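Local coordinates for protein putative dienelactone hydrolase (Klebsiella pneumoniae subsp. pneumoniae MGH 78578, PDB 3F67) that probably acts as a hydrolase on ester-type bonds, as a member of the dienelactone hydrolase family with the alpha/beta-hydrolase fold, at residues I36-I41 with F122-R127; E66-Q71 with S89-A94; Q95-L100 with G126-L131. All blocks are in the same frame, centred on the assembly; numbering follows the deposited sequence. Where two conformers were deposited one is given.

Interaction 1. Residues I36-I41 with F122-R127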
# COMPACT_ATOMS: atom_id res chain seq x y z
N ILE A 36 -1.98 -6.73 3.31
CA ILE A 36 -2.99 -5.67 3.04
C ILE A 36 -2.49 -4.92 1.80
O ILE A 36 -1.31 -4.59 1.72
CB ILE A 36 -3.05 -4.76 4.21
CG1 ILE A 36 -3.57 -5.53 5.47
CG2 ILE A 36 -3.98 -3.54 3.91
CD1 ILE A 36 -3.62 -4.62 6.70
N VAL A 37 -3.38 -4.68 0.83
CA VAL A 37 -2.98 -4.06 -0.43
C VAL A 37 -3.66 -2.68 -0.45
O VAL A 37 -4.91 -2.60 -0.40
CB VAL A 37 -3.49 -4.88 -1.63
CG1 VAL A 37 -3.15 -4.14 -2.94
CG2 VAL A 37 -2.79 -6.28 -1.65
N VAL A 38 -2.86 -1.61 -0.52
CA VAL A 38 -3.45 -0.26 -0.47
C VAL A 38 -3.54 0.36 -1.85
O VAL A 38 -2.53 0.52 -2.56
CB VAL A 38 -2.67 0.71 0.43
CG1 VAL A 38 -3.52 2.01 0.73
CG2 VAL A 38 -2.26 0.06 1.75
N GLN A 39 -4.79 0.70 -2.23
CA GLN A 39 -5.14 1.29 -3.54
C GLN A 39 -4.36 2.57 -3.91
O GLN A 39 -3.78 3.24 -3.03
CB GLN A 39 -6.62 1.69 -3.40
CG GLN A 39 -6.81 2.67 -2.25
CD GLN A 39 -8.25 3.20 -2.20
OE1 GLN A 39 -9.13 2.53 -1.69
NE2 GLN A 39 -8.48 4.38 -2.78
N GLU A 40 -4.37 2.90 -5.21
CA GLU A 40 -4.08 4.26 -5.68
C GLU A 40 -5.34 5.12 -5.44
O GLU A 40 -6.29 4.68 -4.74
CB GLU A 40 -3.73 4.21 -7.16
CG GLU A 40 -2.65 3.13 -7.49
CD GLU A 40 -2.29 3.12 -8.98
OE1 GLU A 40 -3.08 2.60 -9.80
OE2 GLU A 40 -1.17 3.56 -9.35
N ILE A 41 -5.37 6.34 -6.00
CA ILE A 41 -6.56 7.20 -5.83
C ILE A 41 -7.82 6.67 -6.56
O ILE A 41 -8.91 7.22 -6.40
CB ILE A 41 -6.29 8.64 -6.29
CG1 ILE A 41 -5.88 8.69 -7.75
CG2 ILE A 41 -5.22 9.25 -5.36
CD1 ILE A 41 -5.73 10.09 -8.31
N PHE A 122 0.39 1.39 -3.47
CA PHE A 122 0.85 2.00 -4.73
C PHE A 122 0.40 3.44 -4.79
O PHE A 122 -0.76 3.72 -4.53
CB PHE A 122 0.24 1.22 -5.93
CG PHE A 122 0.61 -0.23 -5.91
CD1 PHE A 122 1.74 -0.67 -6.60
CD2 PHE A 122 -0.15 -1.13 -5.14
CE1 PHE A 122 2.13 -2.07 -6.53
CE2 PHE A 122 0.23 -2.47 -5.03
CZ PHE A 122 1.36 -2.94 -5.73
N CYS A 123 1.33 4.32 -5.14
CA CYS A 123 0.99 5.70 -5.42
C CYS A 123 0.48 6.37 -4.13
O CYS A 123 1.22 6.41 -3.13
CB CYS A 123 -0.02 5.74 -6.56
SG CYS A 123 -0.12 7.36 -7.10
N TRP A 124 -0.77 6.85 -4.11
CA TRP A 124 -1.39 7.33 -2.84
C TRP A 124 -1.19 6.28 -1.72
O TRP A 124 -0.82 6.59 -0.55
CB TRP A 124 -2.90 7.60 -3.06
CG TRP A 124 -3.63 8.04 -1.83
CD1 TRP A 124 -3.77 9.33 -1.36
CD2 TRP A 124 -4.29 7.19 -0.90
NE1 TRP A 124 -4.51 9.34 -0.18
CE2 TRP A 124 -4.87 8.03 0.10
CE3 TRP A 124 -4.53 5.79 -0.85
CZ2 TRP A 124 -5.62 7.51 1.17
CZ3 TRP A 124 -5.29 5.27 0.22
CH2 TRP A 124 -5.81 6.13 1.21
N GLY A 125 -1.40 5.02 -2.10
CA GLY A 125 -1.25 3.88 -1.20
C GLY A 125 0.18 3.59 -0.74
O GLY A 125 0.37 3.00 0.35
N GLY A 126 1.15 4.03 -1.53
CA GLY A 126 2.56 3.86 -1.16
C GLY A 126 2.92 4.85 -0.07
O GLY A 126 3.70 4.51 0.81
N ARG A 127 2.34 6.05 -0.10
CA ARG A 127 2.57 6.97 1.02
C ARG A 127 1.95 6.41 2.30
O ARG A 127 2.57 6.42 3.36
CB ARG A 127 2.04 8.37 0.70
CG ARG A 127 2.07 9.31 1.94
CD ARG A 127 1.61 10.71 1.58
NE ARG A 127 1.37 11.52 2.79
CZ ARG A 127 0.27 11.45 3.51
NH1 ARG A 127 -0.75 10.67 3.13
NH2 ARG A 127 0.14 12.23 4.59
O HOH W 1 -2.55 7.47 -6.69

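Interaction 2. Residues E66-Q71 with S89-A94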
# COMPACT_ATOMS: atom_id res chain seq x y z
N GLU A 66 -11.73 -0.80 0.44
CA GLU A 66 -12.26 0.38 -0.22
C GLU A 66 -12.14 1.54 0.76
O GLU A 66 -13.13 1.93 1.41
CB GLU A 66 -13.73 0.11 -0.55
CG GLU A 66 -14.25 0.97 -1.70
CD GLU A 66 -13.53 0.70 -3.00
OE1 GLU A 66 -12.44 1.27 -3.20
OE2 GLU A 66 -14.06 -0.09 -3.83
N LEU A 67 -10.94 2.12 0.86
CA LEU A 67 -10.67 3.10 1.96
C LEU A 67 -11.47 4.40 1.86
O LEU A 67 -11.66 5.09 2.88
CB LEU A 67 -9.16 3.39 2.05
CG LEU A 67 -8.40 2.14 2.50
CD1 LEU A 67 -6.91 2.22 2.19
CD2 LEU A 67 -8.55 1.99 4.01
N TYR A 68 -11.94 4.75 0.66
CA TYR A 68 -12.63 6.05 0.50
C TYR A 68 -14.14 5.96 0.77
O TYR A 68 -14.83 6.96 0.62
CB TYR A 68 -12.43 6.62 -0.93
CG TYR A 68 -10.98 6.95 -1.33
CD1 TYR A 68 -9.94 6.93 -0.38
CD2 TYR A 68 -10.68 7.30 -2.65
CE1 TYR A 68 -8.60 7.27 -0.76
CE2 TYR A 68 -9.37 7.63 -3.05
CZ TYR A 68 -8.35 7.61 -2.11
OH TYR A 68 -7.07 7.91 -2.51
N PHE A 69 -14.64 4.78 1.19
CA PHE A 69 -16.11 4.51 1.12
C PHE A 69 -17.02 5.53 1.82
O PHE A 69 -18.15 5.77 1.38
CB PHE A 69 -16.46 3.05 1.54
CG PHE A 69 -16.44 2.82 3.04
CD1 PHE A 69 -17.64 2.66 3.74
CD2 PHE A 69 -15.24 2.80 3.75
CE1 PHE A 69 -17.62 2.46 5.16
CE2 PHE A 69 -15.21 2.60 5.13
CZ PHE A 69 -16.40 2.43 5.84
N ARG A 70 -16.53 6.13 2.90
CA ARG A 70 -17.35 7.08 3.68
C ARG A 70 -17.44 8.42 2.98
O ARG A 70 -18.41 9.15 3.18
CB ARG A 70 -16.74 7.33 5.05
CG ARG A 70 -16.67 6.08 5.95
CD ARG A 70 -16.10 6.48 7.31
NE ARG A 70 -15.79 5.29 8.13
CZ ARG A 70 -14.63 4.62 8.00
NH1 ARG A 70 -13.77 5.00 7.07
NH2 ARG A 70 -14.34 3.59 8.77
N GLN A 71 -16.39 8.78 2.25
CA GLN A 71 -16.26 10.11 1.63
C GLN A 71 -16.83 10.12 0.21
O GLN A 71 -17.37 11.11 -0.20
CB GLN A 71 -14.78 10.57 1.62
CG GLN A 71 -14.23 11.11 2.99
CD GLN A 71 -13.95 10.01 4.03
OE1 GLN A 71 -13.48 8.93 3.68
NE2 GLN A 71 -14.29 10.28 5.30
N SER A 89 -8.54 14.42 -0.95
CA SER A 89 -8.07 15.42 0.01
C SER A 89 -9.03 15.56 1.20
O SER A 89 -8.81 16.36 2.11
CB SER A 89 -7.85 16.74 -0.72
OG SER A 89 -6.73 16.63 -1.59
N LYS A 90 -10.11 14.78 1.16
CA LYS A 90 -11.07 14.77 2.24
C LYS A 90 -11.03 13.49 3.07
O LYS A 90 -11.81 13.34 4.03
CB LYS A 90 -12.50 15.05 1.68
CG LYS A 90 -12.56 16.41 0.95
CD LYS A 90 -13.96 16.94 0.85
CE LYS A 90 -14.02 18.24 0.04
NZ LYS A 90 -13.18 19.34 0.64
N VAL A 91 -10.11 12.59 2.75
CA VAL A 91 -9.98 11.31 3.44
C VAL A 91 -8.82 11.48 4.46
O VAL A 91 -7.66 11.66 4.03
CB VAL A 91 -9.61 10.18 2.45
CG1 VAL A 91 -9.38 8.85 3.18
CG2 VAL A 91 -10.74 10.00 1.39
N PRO A 92 -9.11 11.51 5.77
CA PRO A 92 -8.04 11.84 6.73
C PRO A 92 -7.08 10.66 6.90
O PRO A 92 -7.54 9.50 7.00
CB PRO A 92 -8.78 12.09 8.06
CG PRO A 92 -10.22 12.33 7.66
CD PRO A 92 -10.42 11.42 6.43
N ASP A 93 -5.78 10.95 6.99
CA ASP A 93 -4.81 9.86 7.22
C ASP A 93 -5.17 9.02 8.47
O ASP A 93 -5.05 7.77 8.45
CB ASP A 93 -3.41 10.43 7.48
CG ASP A 93 -2.79 11.11 6.25
OD1 ASP A 93 -3.20 10.90 5.07
OD2 ASP A 93 -1.80 11.82 6.51
N ALA A 94 -5.59 9.69 9.55
CA ALA A 94 -5.88 8.99 10.83
C ALA A 94 -6.96 7.92 10.63
O ALA A 94 -6.87 6.82 11.18
CB ALA A 94 -6.30 9.95 11.90

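Interaction 3. Residues Q95-L100 with G126-L131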
# COMPACT_ATOMS: atom_id res chain seq x y z
N GLN A 95 -7.98 8.28 9.85
CA GLN A 95 -9.05 7.37 9.49
C GLN A 95 -8.52 6.17 8.72
O GLN A 95 -8.93 5.02 8.99
CB GLN A 95 -10.11 8.12 8.64
CG GLN A 95 -11.27 7.25 8.20
CD GLN A 95 -12.10 7.93 7.13
OE1 GLN A 95 -13.03 8.66 7.45
NE2 GLN A 95 -11.73 7.76 5.87
N VAL A 96 -7.64 6.43 7.76
CA VAL A 96 -7.08 5.38 6.89
C VAL A 96 -6.31 4.39 7.76
O VAL A 96 -6.49 3.18 7.65
CB VAL A 96 -6.15 5.96 5.79
CG1 VAL A 96 -5.45 4.79 5.03
CG2 VAL A 96 -6.93 6.82 4.77
N LEU A 97 -5.46 4.90 8.65
CA LEU A 97 -4.61 3.99 9.43
C LEU A 97 -5.49 3.13 10.37
O LEU A 97 -5.24 1.93 10.55
CB LEU A 97 -3.56 4.78 10.23
CG LEU A 97 -2.64 5.64 9.30
CD1 LEU A 97 -1.63 6.35 10.19
CD2 LEU A 97 -1.90 4.82 8.25
N ALA A 98 -6.54 3.73 10.93
CA ALA A 98 -7.45 2.99 11.79
C ALA A 98 -8.22 1.92 10.98
O ALA A 98 -8.45 0.80 11.45
CB ALA A 98 -8.44 3.95 12.51
N ASP A 99 -8.60 2.26 9.75
CA ASP A 99 -9.26 1.27 8.89
C ASP A 99 -8.30 0.12 8.57
O ASP A 99 -8.75 -1.03 8.46
CB ASP A 99 -9.75 1.92 7.57
CG ASP A 99 -11.01 2.76 7.77
OD1 ASP A 99 -11.75 2.54 8.78
OD2 ASP A 99 -11.26 3.66 6.95
N LEU A 100 -7.03 0.41 8.31
CA LEU A 100 -6.10 -0.68 8.04
C LEU A 100 -5.97 -1.60 9.26
O LEU A 100 -5.86 -2.84 9.10
CB LEU A 100 -4.74 -0.17 7.63
CG LEU A 100 -4.78 0.64 6.33
CD1 LEU A 100 -3.41 1.26 6.03
CD2 LEU A 100 -5.26 -0.24 5.12
N GLY A 126 1.15 4.03 -1.53
CA GLY A 126 2.56 3.86 -1.16
C GLY A 126 2.92 4.85 -0.07
O GLY A 126 3.70 4.51 0.81
N ARG A 127 2.34 6.05 -0.10
CA ARG A 127 2.57 6.97 1.02
C ARG A 127 1.95 6.41 2.30
O ARG A 127 2.57 6.42 3.36
CB ARG A 127 2.04 8.37 0.70
CG ARG A 127 2.07 9.31 1.94
CD ARG A 127 1.61 10.71 1.58
NE ARG A 127 1.37 11.52 2.79
CZ ARG A 127 0.27 11.45 3.51
NH1 ARG A 127 -0.75 10.67 3.13
NH2 ARG A 127 0.14 12.23 4.59
N ILE A 128 0.71 5.94 2.18
CA ILE A 128 -0.01 5.33 3.32
C ILE A 128 0.79 4.15 3.89
O ILE A 128 0.86 3.98 5.11
CB ILE A 128 -1.44 4.90 2.87
CG1 ILE A 128 -2.31 6.13 2.52
CG2 ILE A 128 -2.11 3.99 3.92
CD1 ILE A 128 -2.51 7.11 3.69
N THR A 129 1.41 3.38 3.00
CA THR A 129 2.25 2.27 3.41
C THR A 129 3.36 2.71 4.39
O THR A 129 3.54 2.09 5.42
CB THR A 129 2.81 1.52 2.16
OG1 THR A 129 1.71 0.85 1.53
CG2 THR A 129 3.78 0.37 2.60
N TRP A 130 4.10 3.78 4.05
CA TRP A 130 5.09 4.30 4.98
C TRP A 130 4.46 4.68 6.31
O TRP A 130 5.00 4.36 7.38
CB TRP A 130 5.76 5.56 4.40
CG TRP A 130 6.74 5.31 3.28
CD1 TRP A 130 6.56 5.55 1.92
CD2 TRP A 130 8.10 4.85 3.42
NE1 TRP A 130 7.73 5.26 1.22
CE2 TRP A 130 8.68 4.82 2.12
CE3 TRP A 130 8.88 4.44 4.53
CZ2 TRP A 130 9.99 4.41 1.89
CZ3 TRP A 130 10.21 4.03 4.31
CH2 TRP A 130 10.76 4.02 2.99
N LEU A 131 3.37 5.43 6.24
CA LEU A 131 2.70 5.86 7.48
C LEU A 131 2.30 4.67 8.36
O LEU A 131 2.42 4.73 9.60
CB LEU A 131 1.48 6.74 7.20
CG LEU A 131 1.72 8.05 6.42
CD1 LEU A 131 0.42 8.90 6.34
CD2 LEU A 131 2.87 8.85 6.92

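Interaction 1. Residues I36-I41 with F122-R127
A sharp strand-turn-helix at Phe122-Arg127 has the form of the nucleophile elbow of the alpha/beta-hydrolase fold, and the end of strand 32-38 runs beside it. The evidence is the backbone of Cys123, with phi 65° and psi -119°, just before helix 124-133. The position of Cys123, with His212 touching it, is consistent with the nucleophile of a Cys-His-Asp triad. One inter-strand bond closes the approach: Phe122 N donates to Val38 O at 3.2 Å, with 152° at the hydrogen, nearly along the C=O axis. Val38 CA comes within 4.7 Å of Gly125 CA, since Gly125 has no side chain to keep the strand off the helix.

Trp124 runs outward with CG anti to its backbone N. Its CB meets Ile41 CG2 at 3.7 Å, with CG slightly farther from the same methyl. CE3 presents the ring edge to Gln39 O, in plane, at 3.4 Å. Next along the ring, CZ3 reaches Val38 CG1 at 3.7 Å, the two side chains crossing near a right angle, while Gln39 runs alongside the indole; the tip, CH2, packs on Val96 of helix 93-108. The Gln39 amide is held by NE2 donating to Glu40 O and by OE1 accepting from Leu67 N.

Glu40 extends past the elbow. Its CG packs on Phe122 CB, and OE2 stands 3.7 Å from Cys123 CB, while OE1 forms a salt bridge with Arg219. Two backbone amides converge on one water, consistent with an oxyanion hole: Ile41 N donates to it at 3.1 Å and Trp124 N at 3.2 Å.

Interaction 2. Residues E66-Q71 with S89-A94
Residues Glu66-Phe69 form a type I beta turn, closed by Phe69 N to Glu66 O at 3.2 Å, and its Tyr68 CA comes within 6.6 Å of Val91 CA in the loop that leads into helix 93-108. This is the connection after strand 61-65 of the alpha/beta-hydrolase fold, folded back on the N-terminal approach to a helix on which Pro92 is the N-cap. No hydrogen bond crosses between the segments, so the contact rests on side-chain packing.

Val91 and Gln71 carry it. Val91 CG2, anti to the carbonyl carbon, sits 3.6 Å from Tyr68 CD1, the two side chains crossing at about a right angle. The same methyl lies 3.7 Å from Gln71 OE1, so it touches both the tyrosine and the amide oxygen. Tyr68 also packs on Leu87 and Val88 of helix 80-88, and its ring meets Trp124 edge-to-face.

Gln71 reaches the other segment through a bend at chi2 (74°), which lays its CG 3.5 Å from Lys90 O. The bend also turns the amide toward the helix start: NE2 donates to Gln95 OE1 in the first turn of helix 93-108, while passing 4.2 Å from Pro92 CD.

Interaction 3. Residues Q95-L100 with G126-L131
Ile128 CG2 is the methyl on which two side chains of the neighbouring helix converge: Val96 CG1 touches it at 3.6 Å and Leu100 CD1 at 3.7 Å. Val96 and Leu100 are one helical turn apart and both point toward helix 124-133, and each crosses the isoleucine obliquely. Ile128 carries CG2 anti to its backbone N, and a chi2 of -60° brings CD1 to 4.0 Å from Val96 CG1. A second, looser contact uses Leu97, next to Val96, and Leu131, about a turn beyond Ile128. Leu97, with CG anti to the carbonyl carbon, turns its CD2 branch to 4.0 Å from Leu131 CB, the two side chains crossing at about a right angle. The side chains that meet are all apolar, and no hydrogen bond crosses.

The short helical segments 95-100 and 126-131 approach to 10.6 Å between axes with a crossing angle of -73°, a steep crossing that confines the meeting to a few residues. In the alpha/beta-hydrolase fold, helix 124-133 is the one that follows the nucleophile elbow, and both helices rest on the same sheet strand: Leu100 touches Ile36 and Ile128 touches Val38 of strand 32-38.

Outside this shell, Tyr132 packs against Leu97 and Leu100. Arg127, in the first turn of its helix, ties the two helix starts together: NH2 forms a salt bridge with OD2 of Asp93, the first residue of helix 93-108. NE of the same guanidinium bonds His160 ND1, and Leu131 CD1 lies 3.5 Å above one face of the group, offset toward its rim.

In the fold
From the N terminus, the end of strand 32-38 and the loop after it, residues 36-41, come first; interaction 1 later joins them to 122-127, closing a loop of 80 intervening residues. Interaction 2 nests inside that loop, closing the shorter span around helix 80-88 between 66-71 and 89-94. Interaction 3 opens at the very next residue, 95, in series with interaction 2, and ends at 126-131, overlapping interaction 1 at Gly126 and Arg127. Together they bind strand 32-38, the turn after strand 61-65 and helices 93-108 and 124-133. Interactions 1 and 2 lie about 12 Å apart between centres, yet touch through Gln39 and Leu67; the Arg70-Asp99 salt bridge joins interactions 2 and 3.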